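PDB 3ROF: Low molecular weight protein-tyrosine-phosphatase PtpA from Staphylococcus aureus, which removes phosphate from phosphotyrosine residues of proteins and, as a secreted effector, probably counteracts host defences and supports survival inside macrophages. Local coordinates for residues His42-Glu53 / Met73-Phe84. Numbering follows the deposited sequence. Where two conformers were deposited one is given.
Sequences HSRGTGSWNLGE and MISELFEATDDF. With PO4 (phosphate ion), chain D.
Asp-82 OD2 is gripped from opposite faces of its carboxylate, by Arg-44 NE at 2.9 Å in a salt bridge, the oxygen tilted from the guanidinium plane, and by Glu-79 N. A bend at chi2 (-66°) swings the arginine chain past Asp-82 and carries its guanidinium toward Glu-76 and the phosphate. That group is sandwiched: Phe-84 CZ sits over the centre of one face, 3.8 Å from Arg-44 CZ, and Glu-76 OE1 lies over the other, bound by charge alone. At the edge, Arg-44 NH1 donates to Ser-43 O and to phosphate O3, which His-42 ND1 also meets at 2.6 Å. Phe-84 CE1 stands over the rim of one face of the His-42 ring, the two rings oblique at 45°.

Strand 39-45 is an edge strand beside 7-13 in the parallel sheet of the low molecular weight phosphatase fold, and the loop before strand 86-89 meets its other edge at Gly-45. A single bridge joins them, Gly-45 N to Glu-76 O and Phe-78 N to Gly-45 O, close to Cys-13, the probable nucleophile, which begins the CX5R phosphate-binding loop running to Arg-19.

Ser-75 OG donates to a lone pair of Asn-50 O, lying in the plane of that carbonyl (2.8 Å), and accepts from Glu-53 N at 3.0 Å. Gly-52 N to Ser-75 O and Ser-75 N to Glu-53 O tie the same loops together through the backbone.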
loop_
_atom_site.group_PDB
_atom_site.type_symbol
_atom_site.label_atom_id
_atom_site.label_comp_id
_atom_site.label_asym_id
_atom_site.label_seq_id
_atom_site.Cartn_x
_atom_site.Cartn_y
_atom_site.Cartn_z
ATOM N N HIS A 42 5.551 -3.760 -1.215
ATOM C CA HIS A 42 6.353 -2.552 -1.039
ATOM C C HIS A 42 5.449 -1.415 -0.602
ATOM O O HIS A 42 4.223 -1.503 -0.725
ATOM C CB HIS A 42 6.968 -2.146 -2.378
ATOM C CG HIS A 42 7.701 -3.237 -3.073
ATOM N ND1 HIS A 42 9.079 -3.341 -3.094
ATOM C CD2 HIS A 42 7.245 -4.246 -3.837
ATOM C CE1 HIS A 42 9.431 -4.382 -3.831
ATOM N NE2 HIS A 42 8.337 -4.935 -4.305
ATOM N N SER A 43 6.043 -0.291 -0.227
ATOM C CA SER A 43 5.279 0.924 -0.042
ATOM C C SER A 43 6.132 2.151 -0.347
ATOM O O SER A 43 7.367 2.122 -0.202
ATOM C CB SER A 43 4.695 1.003 1.367
ATOM O OG SER A 43 5.702 1.062 2.360
ATOM N N ARG A 44 5.436 3.227 -0.731
ATOM C CA ARG A 44 6.062 4.488 -1.044
ATOM C C ARG A 44 5.142 5.604 -0.584
ATOM O O ARG A 44 3.924 5.422 -0.470
ATOM C CB ARG A 44 6.276 4.635 -2.555
ATOM C CG ARG A 44 7.204 3.658 -3.233
ATOM C CD ARG A 44 8.627 3.840 -2.769
ATOM N NE ARG A 44 9.598 3.073 -3.564
ATOM C CZ ARG A 44 9.965 1.838 -3.286
ATOM N NH1 ARG A 44 9.406 1.168 -2.281
ATOM N NH2 ARG A 44 10.866 1.232 -4.063
ATOM N N GLY A 45 5.747 6.791 -0.457
ATOM C CA GLY A 45 5.022 8.008 -0.183
ATOM C C GLY A 45 5.373 9.044 -1.246
ATOM O O GLY A 45 6.540 9.252 -1.523
ATOM N N THR A 46 4.363 9.646 -1.862
ATOM C CA THR A 46 4.659 10.638 -2.886
ATOM C C THR A 46 5.394 11.850 -2.329
ATOM O O THR A 46 6.107 12.523 -3.062
ATOM C CB THR A 46 3.407 11.101 -3.590
ATOM O OG1 THR A 46 2.566 11.800 -2.681
ATOM C CG2 THR A 46 2.633 9.949 -4.207
ATOM N N GLY A 47 5.153 12.141 -1.053
ATOM C CA GLY A 47 5.682 13.333 -0.417
ATOM C C GLY A 47 6.537 13.093 0.788
ATOM O O GLY A 47 6.732 14.022 1.567
ATOM N N SER A 48 7.118 11.935 0.958
ATOM C CA SER A 48 7.966 11.669 2.106
ATOM C C SER A 48 9.173 12.584 2.088
ATOM O O SER A 48 9.923 12.586 1.127
ATOM C CB SER A 48 8.473 10.237 2.061
ATOM O OG SER A 48 7.418 9.322 2.004
ATOM N N TRP A 49 9.379 13.346 3.150
ATOM C CA TRP A 49 10.548 14.208 3.243
ATOM C C TRP A 49 11.655 13.533 4.035
ATOM O O TRP A 49 12.741 13.301 3.516
ATOM C CB TRP A 49 10.195 15.613 3.775
ATOM C CG TRP A 49 11.411 16.477 3.699
ATOM C CD1 TRP A 49 12.164 16.913 4.751
ATOM C CD2 TRP A 49 12.061 16.954 2.509
ATOM N NE1 TRP A 49 13.246 17.610 4.278
ATOM C CE2 TRP A 49 13.211 17.656 2.912
ATOM C CE3 TRP A 49 11.794 16.841 1.148
ATOM C CZ2 TRP A 49 14.090 18.261 2.007
ATOM C CZ3 TRP A 49 12.665 17.441 0.254
ATOM C CH2 TRP A 49 13.798 18.140 0.689
ATOM N N ASN A 50 11.425 13.208 5.299
ATOM C CA ASN A 50 12.423 12.485 6.070
ATOM C C ASN A 50 12.359 11.004 5.654
ATOM O O ASN A 50 11.417 10.274 5.994
ATOM C CB ASN A 50 12.178 12.613 7.553
ATOM C CG ASN A 50 12.451 13.995 8.050
ATOM O OD1 ASN A 50 13.239 14.741 7.482
ATOM N ND2 ASN A 50 11.813 14.345 9.140
ATOM N N LEU A 51 13.378 10.578 4.916
ATOM C CA LEU A 51 13.406 9.235 4.389
ATOM C C LEU A 51 14.043 8.293 5.397
ATOM O O LEU A 51 14.920 8.688 6.183
ATOM C CB LEU A 51 14.170 9.212 3.061
ATOM C CG LEU A 51 13.604 10.167 1.994
ATOM C CD1 LEU A 51 14.446 10.061 0.700
ATOM C CD2 LEU A 51 12.136 9.884 1.741
ATOM N N GLY A 52 13.628 7.040 5.386
ATOM C CA GLY A 52 14.248 6.054 6.235
ATOM C C GLY A 52 13.689 6.022 7.636
ATOM O O GLY A 52 14.336 5.461 8.519
ATOM N N GLU A 53 12.525 6.608 7.855
ATOM C CA GLU A 53 11.877 6.666 9.167
ATOM C C GLU A 53 10.884 5.534 9.365
ATOM O O GLU A 53 10.229 5.100 8.414
ATOM C CB GLU A 53 11.154 8.006 9.318
ATOM C CG GLU A 53 12.068 9.218 9.208
ATOM C CD GLU A 53 13.068 9.343 10.336
ATOM O OE1 GLU A 53 12.792 8.857 11.435
ATOM O OE2 GLU A 53 14.131 9.950 10.109
ATOM N N MET A 73 10.751 -1.901 7.955
ATOM C CA MET A 73 9.947 -1.046 7.091
ATOM C C MET A 73 10.186 0.425 7.443
ATOM O O MET A 73 10.003 0.840 8.577
ATOM C CB MET A 73 8.490 -1.381 7.253
ATOM C CG MET A 73 8.105 -2.716 6.627
ATOM S SD MET A 73 6.398 -3.230 6.909
ATOM C CE MET A 73 5.548 -1.677 6.668
ATOM N N ILE A 74 10.591 1.175 6.427
ATOM C CA ILE A 74 10.964 2.576 6.593
ATOM C C ILE A 74 10.439 3.410 5.419
ATOM O O ILE A 74 10.136 2.906 4.331
ATOM C CB ILE A 74 12.494 2.777 6.826
ATOM C CG1 ILE A 74 13.285 2.184 5.663
ATOM C CG2 ILE A 74 12.912 2.155 8.153
ATOM C CD1 ILE A 74 14.786 2.343 5.745
ATOM N N SER A 75 10.379 4.711 5.639
ATOM C CA SER A 75 9.788 5.605 4.653
ATOM C C SER A 75 10.666 5.716 3.406
ATOM O O SER A 75 11.878 5.827 3.481
ATOM C CB SER A 75 9.511 6.962 5.267
ATOM O OG SER A 75 10.713 7.544 5.718
ATOM N N GLU A 76 9.979 5.657 2.263
ATOM C CA GLU A 76 10.604 5.696 0.943
ATOM C C GLU A 76 9.791 6.564 0.001
ATOM O O GLU A 76 8.592 6.435 -0.057
ATOM C CB GLU A 76 10.678 4.290 0.363
ATOM C CG GLU A 76 11.596 3.371 1.124
ATOM C CD GLU A 76 11.445 1.919 0.684
ATOM O OE1 GLU A 76 12.162 1.503 -0.273
ATOM O OE2 GLU A 76 10.579 1.191 1.255
ATOM N N LEU A 77 10.474 7.436 -0.712
ATOM C CA LEU A 77 9.849 8.341 -1.665
ATOM C C LEU A 77 9.421 7.590 -2.904
ATOM O O LEU A 77 10.154 6.740 -3.417
ATOM C CB LEU A 77 10.859 9.416 -2.066
ATOM C CG LEU A 77 10.361 10.554 -2.939
ATOM C CD1 LEU A 77 9.379 11.408 -2.230
ATOM C CD2 LEU A 77 11.528 11.375 -3.447
ATOM N N PHE A 78 8.242 7.933 -3.429
ATOM C CA PHE A 78 7.839 7.506 -4.753
ATOM C C PHE A 78 8.686 8.264 -5.773
ATOM O O PHE A 78 8.494 9.468 -5.958
ATOM C CB PHE A 78 6.344 7.736 -4.993
ATOM C CG PHE A 78 5.841 6.999 -6.216
ATOM C CD1 PHE A 78 5.252 5.768 -6.111
ATOM C CD2 PHE A 78 6.079 7.509 -7.498
ATOM C CE1 PHE A 78 4.847 5.054 -7.226
ATOM C CE2 PHE A 78 5.678 6.802 -8.616
ATOM C CZ PHE A 78 5.057 5.561 -8.471
ATOM N N GLU A 79 9.638 7.551 -6.380
ATOM C CA GLU A 79 10.675 8.139 -7.201
ATOM C C GLU A 79 10.199 8.484 -8.574
ATOM O O GLU A 79 9.150 8.002 -9.032
ATOM C CB GLU A 79 11.867 7.187 -7.314
ATOM C CG GLU A 79 12.522 6.873 -5.996
ATOM N N ALA A 80 10.985 9.311 -9.263
ATOM C CA ALA A 80 10.623 9.772 -10.591
ATOM C C ALA A 80 10.374 8.581 -11.543
ATOM O O ALA A 80 9.565 8.674 -12.474
ATOM C CB ALA A 80 11.696 10.658 -11.148
ATOM N N THR A 81 11.074 7.467 -11.323
ATOM C CA THR A 81 10.992 6.311 -12.197
ATOM C C THR A 81 10.389 5.091 -11.509
ATOM O O THR A 81 10.440 4.006 -12.049
ATOM C CB THR A 81 12.389 5.935 -12.746
ATOM O OG1 THR A 81 13.253 5.593 -11.653
ATOM C CG2 THR A 81 12.984 7.104 -13.499
ATOM N N ASP A 82 9.806 5.253 -10.336
ATOM C CA ASP A 82 9.255 4.093 -9.634
ATOM C C ASP A 82 8.075 3.510 -10.404
ATOM O O ASP A 82 7.224 4.234 -10.941
ATOM C CB ASP A 82 8.795 4.483 -8.217
ATOM C CG ASP A 82 9.782 4.127 -7.151
ATOM O OD1 ASP A 82 10.733 3.345 -7.409
ATOM O OD2 ASP A 82 9.628 4.621 -6.033
ATOM N N ASP A 83 8.001 2.187 -10.386
ATOM C CA ASP A 83 6.945 1.442 -11.060
ATOM C C ASP A 83 6.920 0.037 -10.457
ATOM O O ASP A 83 7.940 -0.459 -9.978
ATOM C CB ASP A 83 7.248 1.362 -12.558
ATOM C CG ASP A 83 6.012 1.142 -13.416
ATOM O OD1 ASP A 83 4.914 0.829 -12.893
ATOM O OD2 ASP A 83 6.148 1.302 -14.651
ATOM N N PHE A 84 5.753 -0.583 -10.477
ATOM C CA PHE A 84 5.522 -1.874 -9.885
ATOM C C PHE A 84 4.427 -2.534 -10.722
ATOM O O PHE A 84 3.700 -1.856 -11.449
ATOM C CB PHE A 84 5.018 -1.728 -8.440
ATOM C CG PHE A 84 5.923 -0.900 -7.572
ATOM C CD1 PHE A 84 6.897 -1.489 -6.838
ATOM C CD2 PHE A 84 5.775 0.493 -7.494
ATOM C CE1 PHE A 84 7.745 -0.726 -6.040
ATOM C CE2 PHE A 84 6.607 1.241 -6.725
ATOM C CZ PHE A 84 7.584 0.641 -5.992
HETATM P P PO4 D . 12.046 -1.704 -1.892
HETATM O O1 PO4 D . 12.472 -3.151 -1.907
HETATM O O2 PO4 D . 12.618 -1.019 -3.093
HETATM O O3 PO4 D . 10.548 -1.499 -2.037
HETATM O O4 PO4 D . 12.553 -0.963 -0.679
HETATM O O HOH W 1 8.972 -0.782 0.254
HETATM O O HOH W 2 7.076 1.831 5.425
HETATM O O HOH W 3 12.621 3.229 -5.385
#